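Local coordinates for protein FkbI (Streptomyces hygroscopicus, PDB 1R2J), which probably acts as an FAD-dependent acyl-ACP dehydrogenase in making the methoxymalonyl extender unit of the polyketide immunosuppressant FK520, at residues L222-I236 and A336-G348. Numbering follows the deposited sequence.
Sequences LAYGRKSVAWGCVGI and AYRDAKLMEIIEG. With FAD (flavin-adenine dinucleotide), chain B.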
ATOM      1  N   LEU A 222       5.357   8.330   3.608  1.00 35.56           N
ATOM      2  CA  LEU A 222       3.978   8.361   3.127  1.00 35.16           C
ATOM      3  C   LEU A 222       3.891   8.783   1.671  1.00 32.65           C
ATOM      4  O   LEU A 222       2.921   8.457   0.997  1.00 33.00           O
ATOM      5  CB  LEU A 222       3.122   9.298   3.986  1.00 36.13           C
ATOM      6  CG  LEU A 222       2.593   8.734   5.306  1.00 38.50           C
ATOM      7  CD1 LEU A 222       1.760   9.790   6.019  1.00 38.71           C
ATOM      8  CD2 LEU A 222       1.751   7.495   5.034  1.00 39.46           C
ATOM      9  N   ALA A 223       4.893   9.517   1.193  1.00 30.49           N
ATOM     10  CA  ALA A 223       4.912   9.948  -0.204  1.00 29.75           C
ATOM     11  C   ALA A 223       4.784   8.672  -1.029  1.00 28.19           C
ATOM     12  O   ALA A 223       3.993   8.601  -1.968  1.00 28.06           O
ATOM     13  CB  ALA A 223       6.221  10.665  -0.528  1.00 28.54           C
ATOM     14  N   TYR A 224       5.578   7.665  -0.679  1.00 26.53           N
ATOM     15  CA  TYR A 224       5.479   6.386  -1.360  1.00 26.67           C
ATOM     16  C   TYR A 224       4.367   5.771  -0.534  1.00 27.57           C
ATOM     17  O   TYR A 224       4.262   6.044   0.657  1.00 32.08           O
ATOM     18  CB  TYR A 224       6.767   5.571  -1.218  1.00 24.93           C
ATOM     19  CG  TYR A 224       6.836   4.392  -2.166  1.00 23.07           C
ATOM     20  CD1 TYR A 224       6.055   3.256  -1.955  1.00 20.89           C
ATOM     21  CD2 TYR A 224       7.649   4.430  -3.299  1.00 21.81           C
ATOM     22  CE1 TYR A 224       6.079   2.189  -2.855  1.00 22.81           C
ATOM     23  CE2 TYR A 224       7.678   3.360  -4.206  1.00 22.60           C
ATOM     24  CZ  TYR A 224       6.889   2.250  -3.973  1.00 21.18           C
ATOM     25  OH  TYR A 224       6.886   1.204  -4.866  1.00 25.70           O
ATOM     26  N   GLY A 225       3.527   4.953  -1.132  1.00 27.62           N
ATOM     27  CA  GLY A 225       2.438   4.409  -0.342  1.00 26.40           C
ATOM     28  C   GLY A 225       1.233   5.175  -0.835  1.00 22.61           C
ATOM     29  O   GLY A 225       0.267   4.579  -1.297  1.00 25.11           O
ATOM     30  N   ARG A 226       1.286   6.500  -0.746  1.00 20.29           N
ATOM     31  CA  ARG A 226       0.188   7.302  -1.263  1.00 18.98           C
ATOM     32  C   ARG A 226       0.224   7.117  -2.776  1.00 18.68           C
ATOM     33  O   ARG A 226      -0.814   6.969  -3.414  1.00 18.13           O
ATOM     34  CB  ARG A 226       0.361   8.780  -0.899  1.00 17.59           C
ATOM     35  CG  ARG A 226      -0.208   9.102   0.462  1.00 21.78           C
ATOM     36  CD  ARG A 226       0.040  10.527   0.910  1.00 22.96           C
ATOM     37  NE  ARG A 226      -0.389  10.663   2.299  1.00 27.69           N
ATOM     38  CZ  ARG A 226       0.023  11.610   3.131  1.00 27.12           C
ATOM     39  NH1 ARG A 226       0.889  12.526   2.721  1.00 25.44           N
ATOM     40  NH2 ARG A 226      -0.435  11.632   4.377  1.00 29.38           N
ATOM     41  N   LYS A 227       1.433   7.105  -3.337  1.00 18.12           N
ATOM     42  CA  LYS A 227       1.604   6.920  -4.776  1.00 17.69           C
ATOM     43  C   LYS A 227       1.220   5.497  -5.165  1.00 17.08           C
ATOM     44  O   LYS A 227       0.558   5.267  -6.181  1.00 17.76           O
ATOM     45  CB  LYS A 227       3.059   7.184  -5.179  1.00 17.61           C
ATOM     46  CG  LYS A 227       3.361   6.898  -6.656  1.00 19.78           C
ATOM     47  CD  LYS A 227       4.800   7.281  -7.028  1.00 20.75           C
ATOM     48  CE  LYS A 227       5.811   6.288  -6.473  1.00 22.79           C
ATOM     49  NZ  LYS A 227       7.209   6.703  -6.782  1.00 22.09           N
ATOM     50  N   SER A 228       1.638   4.546  -4.338  1.00 16.33           N
ATOM     51  CA  SER A 228       1.365   3.141  -4.578  1.00 17.62           C
ATOM     52  C   SER A 228      -0.117   2.829  -4.406  1.00 16.88           C
ATOM     53  O   SER A 228      -0.700   2.105  -5.205  1.00 17.90           O
ATOM     54  CB  SER A 228       2.200   2.279  -3.626  1.00 17.69           C
ATOM     55  OG  SER A 228       2.137   0.916  -4.004  1.00 17.92           O
ATOM     56  N   VAL A 229      -0.726   3.370  -3.357  1.00 16.87           N
ATOM     57  CA  VAL A 229      -2.143   3.137  -3.127  1.00 15.66           C
ATOM     58  C   VAL A 229      -2.945   3.727  -4.276  1.00 14.33           C
ATOM     59  O   VAL A 229      -3.922   3.128  -4.721  1.00 16.09           O
ATOM     60  CB  VAL A 229      -2.626   3.762  -1.804  1.00 15.71           C
ATOM     61  CG1 VAL A 229      -4.164   3.818  -1.772  1.00 15.10           C
ATOM     62  CG2 VAL A 229      -2.113   2.936  -0.625  1.00 17.76           C
ATOM     63  N   ALA A 230      -2.524   4.894  -4.760  1.00 14.03           N
ATOM     64  CA  ALA A 230      -3.224   5.549  -5.865  1.00 13.70           C
ATOM     65  C   ALA A 230      -3.233   4.638  -7.103  1.00 13.54           C
ATOM     66  O   ALA A 230      -4.268   4.441  -7.731  1.00 13.56           O
ATOM     67  CB  ALA A 230      -2.561   6.894  -6.183  1.00 15.24           C
ATOM     68  N   TRP A 231      -2.079   4.069  -7.438  1.00 14.41           N
ATOM     69  CA  TRP A 231      -1.988   3.172  -8.586  1.00 16.47           C
ATOM     70  C   TRP A 231      -2.751   1.888  -8.287  1.00 16.71           C
ATOM     71  O   TRP A 231      -3.347   1.291  -9.180  1.00 18.69           O
ATOM     72  CB  TRP A 231      -0.524   2.845  -8.918  1.00 15.84           C
ATOM     73  CG  TRP A 231       0.164   3.924  -9.693  1.00 14.88           C
ATOM     74  CD1 TRP A 231       1.157   4.753  -9.248  1.00 16.85           C
ATOM     75  CD2 TRP A 231      -0.084   4.291 -11.059  1.00 16.34           C
ATOM     76  NE1 TRP A 231       1.544   5.611 -10.254  1.00 17.01           N
ATOM     77  CE2 TRP A 231       0.798   5.350 -11.374  1.00 17.28           C
ATOM     78  CE3 TRP A 231      -0.964   3.828 -12.047  1.00 15.66           C
ATOM     79  CZ2 TRP A 231       0.825   5.953 -12.636  1.00 15.82           C
ATOM     80  CZ3 TRP A 231      -0.936   4.430 -13.304  1.00 17.15           C
ATOM     81  CH2 TRP A 231      -0.045   5.481 -13.583  1.00 15.84           C
ATOM     82  N   GLY A 232      -2.738   1.474  -7.027  1.00 17.50           N
ATOM     83  CA  GLY A 232      -3.455   0.274  -6.651  1.00 16.96           C
ATOM     84  C   GLY A 232      -4.934   0.472  -6.936  1.00 18.11           C
ATOM     85  O   GLY A 232      -5.616  -0.437  -7.427  1.00 17.80           O
ATOM     86  N   CYS A 233      -5.431   1.671  -6.644  1.00 16.21           N
ATOM     87  CA  CYS A 233      -6.842   1.982  -6.871  1.00 16.95           C
ATOM     88  C   CYS A 233      -7.191   2.032  -8.342  1.00 16.28           C
ATOM     89  O   CYS A 233      -8.312   1.708  -8.729  1.00 16.34           O
ATOM     90  CB  CYS A 233      -7.213   3.294  -6.188  1.00 15.92           C
ATOM     91  SG  CYS A 233      -7.105   3.149  -4.390  1.00 20.28           S
ATOM     92  N   VAL A 234      -6.240   2.460  -9.163  1.00 16.00           N
ATOM     93  CA  VAL A 234      -6.468   2.468 -10.602  1.00 17.32           C
ATOM     94  C   VAL A 234      -6.700   1.001 -10.985  1.00 17.40           C
ATOM     95  O   VAL A 234      -7.535   0.699 -11.831  1.00 19.25           O
ATOM     96  CB  VAL A 234      -5.238   3.000 -11.377  1.00 17.04           C
ATOM     97  CG1 VAL A 234      -5.460   2.847 -12.882  1.00 18.10           C
ATOM     98  CG2 VAL A 234      -5.004   4.461 -11.035  1.00 20.48           C
ATOM     99  N   GLY A 235      -5.954   0.097 -10.344  1.00 16.52           N
ATOM    100  CA  GLY A 235      -6.097  -1.326 -10.622  1.00 16.94           C
ATOM    101  C   GLY A 235      -7.480  -1.832 -10.253  1.00 18.22           C
ATOM    102  O   GLY A 235      -8.105  -2.594 -11.004  1.00 18.56           O
ATOM    103  N   ILE A 236      -7.968  -1.396  -9.093  1.00 16.40           N
ATOM    104  CA  ILE A 236      -9.291  -1.789  -8.642  1.00 15.72           C
ATOM    105  C   ILE A 236     -10.338  -1.320  -9.663  1.00 16.06           C
ATOM    106  O   ILE A 236     -11.263  -2.065 -10.006  1.00 18.15           O
ATOM    107  CB  ILE A 236      -9.597  -1.191  -7.257  1.00 15.43           C
ATOM    108  CG1 ILE A 236      -8.595  -1.753  -6.232  1.00 16.45           C
ATOM    109  CG2 ILE A 236     -11.032  -1.513  -6.856  1.00 15.02           C
ATOM    110  CD1 ILE A 236      -8.754  -1.206  -4.816  1.00 16.68           C
ATOM    111  N   ALA A 336     -13.392  -5.808  -4.419  1.00 18.42           N
ATOM    112  CA  ALA A 336     -13.133  -4.409  -4.757  1.00 17.97           C
ATOM    113  C   ALA A 336     -13.957  -3.503  -3.844  1.00 17.49           C
ATOM    114  O   ALA A 336     -13.474  -2.485  -3.355  1.00 18.58           O
ATOM    115  CB  ALA A 336     -13.503  -4.139  -6.218  1.00 16.99           C
ATOM    116  N   TYR A 337     -15.210  -3.887  -3.624  1.00 17.62           N
ATOM    117  CA  TYR A 337     -16.120  -3.112  -2.794  1.00 16.51           C
ATOM    118  C   TYR A 337     -15.543  -2.921  -1.380  1.00 18.53           C
ATOM    119  O   TYR A 337     -15.468  -1.790  -0.875  1.00 14.11           O
ATOM    120  CB  TYR A 337     -17.483  -3.814  -2.751  1.00 18.32           C
ATOM    121  CG  TYR A 337     -18.568  -3.041  -2.040  1.00 19.63           C
ATOM    122  CD1 TYR A 337     -18.950  -1.766  -2.475  1.00 18.97           C
ATOM    123  CD2 TYR A 337     -19.226  -3.587  -0.942  1.00 18.64           C
ATOM    124  CE1 TYR A 337     -19.971  -1.056  -1.830  1.00 19.16           C
ATOM    125  CE2 TYR A 337     -20.243  -2.885  -0.289  1.00 19.46           C
ATOM    126  CZ  TYR A 337     -20.609  -1.624  -0.739  1.00 20.14           C
ATOM    127  OH  TYR A 337     -21.601  -0.931  -0.085  1.00 21.34           O
ATOM    128  N   ARG A 338     -15.121  -4.021  -0.753  1.00 18.19           N
ATOM    129  CA  ARG A 338     -14.542  -3.964   0.592  1.00 19.36           C
ATOM    130  C   ARG A 338     -13.145  -3.352   0.611  1.00 18.18           C
ATOM    131  O   ARG A 338     -12.804  -2.600   1.527  1.00 18.34           O
ATOM    132  CB  ARG A 338     -14.462  -5.366   1.220  1.00 19.36           C
ATOM    133  CG  ARG A 338     -15.798  -5.921   1.727  1.00 20.53           C
ATOM    134  CD  ARG A 338     -15.636  -7.303   2.386  1.00 17.85           C
ATOM    135  NE  ARG A 338     -15.262  -8.343   1.426  1.00 18.83           N
ATOM    136  CZ  ARG A 338     -14.032  -8.836   1.274  1.00 21.69           C
ATOM    137  NH1 ARG A 338     -13.027  -8.398   2.032  1.00 15.41           N
ATOM    138  NH2 ARG A 338     -13.795  -9.752   0.337  1.00 18.17           N
ATOM    139  N   ASP A 339     -12.337  -3.681  -0.395  1.00 18.14           N
ATOM    140  CA  ASP A 339     -10.968  -3.178  -0.462  1.00 18.23           C
ATOM    141  C   ASP A 339     -10.898  -1.678  -0.698  1.00 17.21           C
ATOM    142  O   ASP A 339     -10.119  -0.992  -0.049  1.00 18.83           O
ATOM    143  CB  ASP A 339     -10.160  -3.898  -1.558  1.00 19.18           C
ATOM    144  CG  ASP A 339     -10.009  -5.394  -1.300  1.00 19.67           C
ATOM    145  OD1 ASP A 339     -10.245  -5.846  -0.160  1.00 19.28           O
ATOM    146  OD2 ASP A 339      -9.636  -6.121  -2.246  1.00 21.07           O
ATOM    147  N   ALA A 340     -11.714  -1.178  -1.623  1.00 14.62           N
ATOM    148  CA  ALA A 340     -11.729   0.244  -1.958  1.00 15.48           C
ATOM    149  C   ALA A 340     -12.167   1.102  -0.769  1.00 16.58           C
ATOM    150  O   ALA A 340     -11.667   2.209  -0.576  1.00 15.35           O
ATOM    151  CB  ALA A 340     -12.651   0.497  -3.167  1.00 13.68           C
ATOM    152  N   LYS A 341     -13.101   0.584   0.019  1.00 18.01           N
ATOM    153  CA  LYS A 341     -13.581   1.302   1.190  1.00 17.24           C
ATOM    154  C   LYS A 341     -12.390   1.583   2.109  1.00 19.16           C
ATOM    155  O   LYS A 341     -12.225   2.697   2.613  1.00 18.46           O
ATOM    156  CB  LYS A 341     -14.631   0.457   1.916  1.00 17.57           C
ATOM    157  CG  LYS A 341     -15.184   1.076   3.192  1.00 19.33           C
ATOM    158  CD  LYS A 341     -15.907   2.387   2.918  1.00 20.81           C
ATOM    159  CE  LYS A 341     -15.069   3.581   3.367  1.00 23.36           C
ATOM    160  NZ  LYS A 341     -15.767   4.861   3.066  1.00 25.79           N
ATOM    161  N   LEU A 342     -11.551   0.568   2.306  1.00 19.16           N
ATOM    162  CA  LEU A 342     -10.376   0.702   3.162  1.00 20.90           C
ATOM    163  C   LEU A 342      -9.374   1.723   2.616  1.00 20.64           C
ATOM    164  O   LEU A 342      -8.756   2.454   3.384  1.00 20.92           O
ATOM    165  CB  LEU A 342      -9.711  -0.670   3.351  1.00 22.84           C
ATOM    166  CG  LEU A 342      -9.876  -1.333   4.732  1.00 26.55           C
ATOM    167  CD1 LEU A 342     -11.255  -1.046   5.312  1.00 26.61           C
ATOM    168  CD2 LEU A 342      -9.646  -2.837   4.605  1.00 27.07           C
ATOM    169  N   MET A 343      -9.231   1.785   1.294  1.00 19.37           N
ATOM    170  CA  MET A 343      -8.305   2.728   0.668  1.00 18.22           C
ATOM    171  C   MET A 343      -8.689   4.185   0.935  1.00 19.15           C
ATOM    172  O   MET A 343      -7.827   5.062   0.944  1.00 16.52           O
ATOM    173  CB  MET A 343      -8.228   2.476  -0.837  1.00 17.60           C
ATOM    174  CG  MET A 343      -7.697   1.087  -1.200  1.00 16.33           C
ATOM    175  SD  MET A 343      -6.081   0.742  -0.476  1.00 22.15           S
ATOM    176  CE  MET A 343      -6.566  -0.127   1.029  1.00 14.22           C
ATOM    177  N   GLU A 344      -9.980   4.440   1.146  1.00 17.10           N
ATOM    178  CA  GLU A 344     -10.453   5.793   1.444  1.00 17.29           C
ATOM    179  C   GLU A 344     -10.052   6.214   2.861  1.00 18.72           C
ATOM    180  O   GLU A 344     -10.031   7.404   3.191  1.00 17.83           O
ATOM    181  CB  GLU A 344     -11.980   5.864   1.343  1.00 17.96           C
ATOM    182  CG  GLU A 344     -12.537   5.903  -0.066  1.00 17.83           C
ATOM    183  CD  GLU A 344     -14.057   6.006  -0.088  1.00 19.94           C
ATOM    184  OE1 GLU A 344     -14.581   7.026  -0.595  1.00 18.81           O
ATOM    185  OE2 GLU A 344     -14.725   5.066   0.400  1.00 19.84           O
ATOM    186  N   ILE A 345      -9.742   5.220   3.688  1.00 18.34           N
ATOM    187  CA  ILE A 345      -9.374   5.430   5.082  1.00 18.84           C
ATOM    188  C   ILE A 345      -7.863   5.506   5.349  1.00 19.63           C
ATOM    189  O   ILE A 345      -7.425   6.332   6.149  1.00 19.26           O
ATOM    190  CB  ILE A 345      -9.992   4.299   5.958  1.00 20.22           C
ATOM    191  CG1 ILE A 345     -11.523   4.357   5.870  1.00 18.01           C
ATOM    192  CG2 ILE A 345      -9.511   4.420   7.401  1.00 19.63           C
ATOM    193  CD1 ILE A 345     -12.225   3.053   6.266  1.00 20.78           C
ATOM    194  N   ILE A 346      -7.070   4.666   4.675  1.00 20.75           N
ATOM    195  CA  ILE A 346      -5.613   4.636   4.891  1.00 21.65           C
ATOM    196  C   ILE A 346      -4.768   5.599   4.049  1.00 22.83           C
ATOM    197  O   ILE A 346      -5.261   6.205   3.100  1.00 22.11           O
ATOM    198  CB  ILE A 346      -5.056   3.200   4.682  1.00 21.49           C
ATOM    199  CG1 ILE A 346      -4.849   2.900   3.188  1.00 21.61           C
ATOM    200  CG2 ILE A 346      -6.032   2.202   5.241  1.00 23.35           C
ATOM    201  CD1 ILE A 346      -4.150   1.549   2.917  1.00 22.19           C
ATOM    202  N   GLU A 347      -3.488   5.718   4.412  1.00 24.29           N
ATOM    203  CA  GLU A 347      -2.527   6.589   3.727  1.00 25.02           C
ATOM    204  C   GLU A 347      -3.053   8.021   3.619  1.00 23.75           C
ATOM    205  O   GLU A 347      -2.909   8.675   2.586  1.00 22.96           O
ATOM    206  CB  GLU A 347      -2.220   6.036   2.328  1.00 28.33           C
ATOM    207  CG  GLU A 347      -1.540   4.664   2.332  1.00 34.64           C
ATOM    208  CD  GLU A 347      -0.043   4.741   2.535  1.00 37.14           C
ATOM    209  OE1 GLU A 347       0.584   3.680   2.723  1.00 39.43           O
ATOM    210  OE2 GLU A 347       0.511   5.860   2.494  1.00 41.68           O
ATOM    211  N   GLY A 348      -3.637   8.514   4.706  1.00 22.25           N
ATOM    212  CA  GLY A 348      -4.203   9.848   4.690  1.00 21.44           C
ATOM    213  C   GLY A 348      -5.649   9.700   4.249  1.00 21.51           C
ATOM    214  O   GLY A 348      -5.938   9.590   3.053  1.00 20.90           O
TER
HETATM  215  PA  FAD B 399      -8.928   8.166  13.319  1.00 31.55           P
HETATM  216  O1A FAD B 399      -7.637   8.470  12.716  1.00 29.27           O
HETATM  217  O2A FAD B 399      -9.342   7.564  14.635  1.00 28.05           O
HETATM  218  O5B FAD B 399     -10.101   7.915  12.370  1.00 31.78           O
HETATM  219  C5B FAD B 399     -10.732   9.132  12.311  1.00 26.42           C
HETATM  220  C4B FAD B 399     -11.917   9.294  11.423  1.00 24.70           C
HETATM  221  O4B FAD B 399     -12.000  10.721  11.774  1.00 21.89           O
HETATM  222  C3B FAD B 399     -11.447   9.240  10.004  1.00 24.40           C
HETATM  223  O3B FAD B 399     -12.551   9.059   9.179  1.00 23.93           O
HETATM  224  C2B FAD B 399     -10.791  10.518   9.777  1.00 22.23           C
HETATM  225  O2B FAD B 399     -10.669  11.047   8.431  1.00 22.98           O
HETATM  226  C1B FAD B 399     -11.550  11.513  10.703  1.00 22.80           C
HETATM  227  N9A FAD B 399     -10.678  12.523  11.204  1.00 23.00           N
HETATM  228  C8A FAD B 399      -9.605  12.464  12.133  1.00 22.53           C
HETATM  229  N7A FAD B 399      -9.003  13.594  12.359  1.00 21.89           N
HETATM  230  C5A FAD B 399      -9.673  14.502  11.563  1.00 22.99           C
HETATM  231  C6A FAD B 399      -9.526  15.876  11.348  1.00 23.23           C
HETATM  232  N6A FAD B 399      -8.593  16.611  11.969  1.00 22.24           N
HETATM  233  N1A FAD B 399     -10.386  16.491  10.458  1.00 22.18           N
HETATM  234  C2A FAD B 399     -11.341  15.781   9.814  1.00 22.09           C
HETATM  235  N3A FAD B 399     -11.571  14.409   9.961  1.00 20.71           N
HETATM  236  C4A FAD B 399     -10.636  13.883  10.895  1.00 22.79           C
HETATM  237  N1  FAD B 399      -0.818   1.958   9.521  1.00 27.81           N
HETATM  238  C2  FAD B 399       0.572   1.832   9.460  1.00 29.57           C
HETATM  239  O2  FAD B 399       1.330   2.521  10.168  1.00 27.98           O
HETATM  240  N3  FAD B 399       1.129   0.907   8.589  1.00 28.64           N
HETATM  241  C4  FAD B 399       0.392   0.044   7.737  1.00 28.35           C
HETATM  242  O4  FAD B 399       1.005  -0.769   6.981  1.00 26.77           O
HETATM  243  C4X FAD B 399      -0.976   0.170   7.831  1.00 28.10           C
HETATM  244  N5  FAD B 399      -1.752  -0.728   6.980  1.00 29.92           N
HETATM  245  C5X FAD B 399      -3.159  -0.659   7.063  1.00 29.96           C
HETATM  246  C6  FAD B 399      -3.995  -1.509   6.291  1.00 31.03           C
HETATM  247  C7  FAD B 399      -5.421  -1.512   6.365  1.00 30.58           C
HETATM  248  C7M FAD B 399      -6.238  -2.469   5.500  1.00 31.06           C
HETATM  249  C8  FAD B 399      -6.039  -0.610   7.276  1.00 31.27           C
HETATM  250  C8M FAD B 399      -7.540  -0.525   7.486  1.00 31.24           C
HETATM  251  C9  FAD B 399      -5.278   0.246   8.028  1.00 31.59           C
HETATM  252  C9A FAD B 399      -3.838   0.272   7.936  1.00 32.09           C
HETATM  253  N10 FAD B 399      -2.968   1.177   8.741  1.00 31.44           N
HETATM  254  C10 FAD B 399      -1.569   1.125   8.715  1.00 29.90           C
HETATM  255  C1' FAD B 399      -3.802   2.048   9.451  1.00 34.82           C
HETATM  256  C2' FAD B 399      -4.116   3.409   8.605  1.00 37.60           C
HETATM  257  O2' FAD B 399      -2.912   4.164   8.927  1.00 33.75           O
HETATM  258  C3' FAD B 399      -5.199   4.010   9.309  1.00 39.99           C
HETATM  259  O3' FAD B 399      -6.385   3.931   8.479  1.00 44.80           O
HETATM  260  C4' FAD B 399      -5.387   5.439   9.876  1.00 39.54           C
HETATM  261  O4' FAD B 399      -4.372   6.048  10.626  1.00 42.93           O
HETATM  262  C5' FAD B 399      -6.521   5.063  10.707  1.00 39.46           C
HETATM  263  O5' FAD B 399      -6.587   5.721  11.935  1.00 34.76           O
HETATM  264  P   FAD B 399      -7.742   5.178  12.938  1.00 34.54           P
HETATM  265  O1P FAD B 399      -6.607   5.708  13.527  1.00 35.96           O
HETATM  266  O2P FAD B 399      -8.305   5.154  14.385  1.00 38.58           O
HETATM  267  O3P FAD B 399      -8.433   6.631  13.171  1.00 32.22           O
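The backbones come nearest at the two ends of this contact, Arg226 beside Glu347, their CA atoms 5.7 Å apart, and Ile236 beside Ala336. Between them, helix segments 222-236, kinked near Gly225, and 336-345 run nearly antiparallel at 156°, their axes 10.7 Å apart at closest approach, within the C-terminal helical domain of the acyl-CoA dehydrogenase fold. After the helix the second segment passes the flavin as a loop, residues 346-348.

The helix-to-helix part is apolar. Ile236 sets CG2 against the methyl of Ala336, with CG2 and CB 3.7 Å apart, and extends CD1 towards Met343 CG. Met343, bent at both chi2 and chi3, lays CB and CG beside the sulfur of Cys233 (SG to CB 3.8 Å) and turns its own SD to Val229 CG1. Helices 69-88 and 297-322 pack round this seam, the former touching Met343 and the latter Cys233.

The other methyl of Val229, CG2, meets Glu347 CG at 3.5 Å. A bend at chi2 (-83°) folds the Glu347 carboxylate back onto the kink of the first helix, where CD rests against the bare backbone of Gly225 and OE2 reaches Leu222 CD2 at 3.3 Å. While Glu347 packs there, its neighbour Ile346 sets CG2 over the flavin's benzenoid ring, 3.5 Å from FAD C8.

Arg226 holds the loop through the backbone carbonyl of Glu347 rather than through the carboxylate: the guanidinium plane is almost perpendicular to the carboxylate, and the charged groups do not touch. Extended from CG to NE, with Leu222 CB over one guanidinium face, the arginine gives a hydrogen bond from NE to Glu347 O (3.2 Å, 155° at the hydrogen); that oxygen lies close to the guanidinium plane, while NE sits well above the plane of the carbonyl.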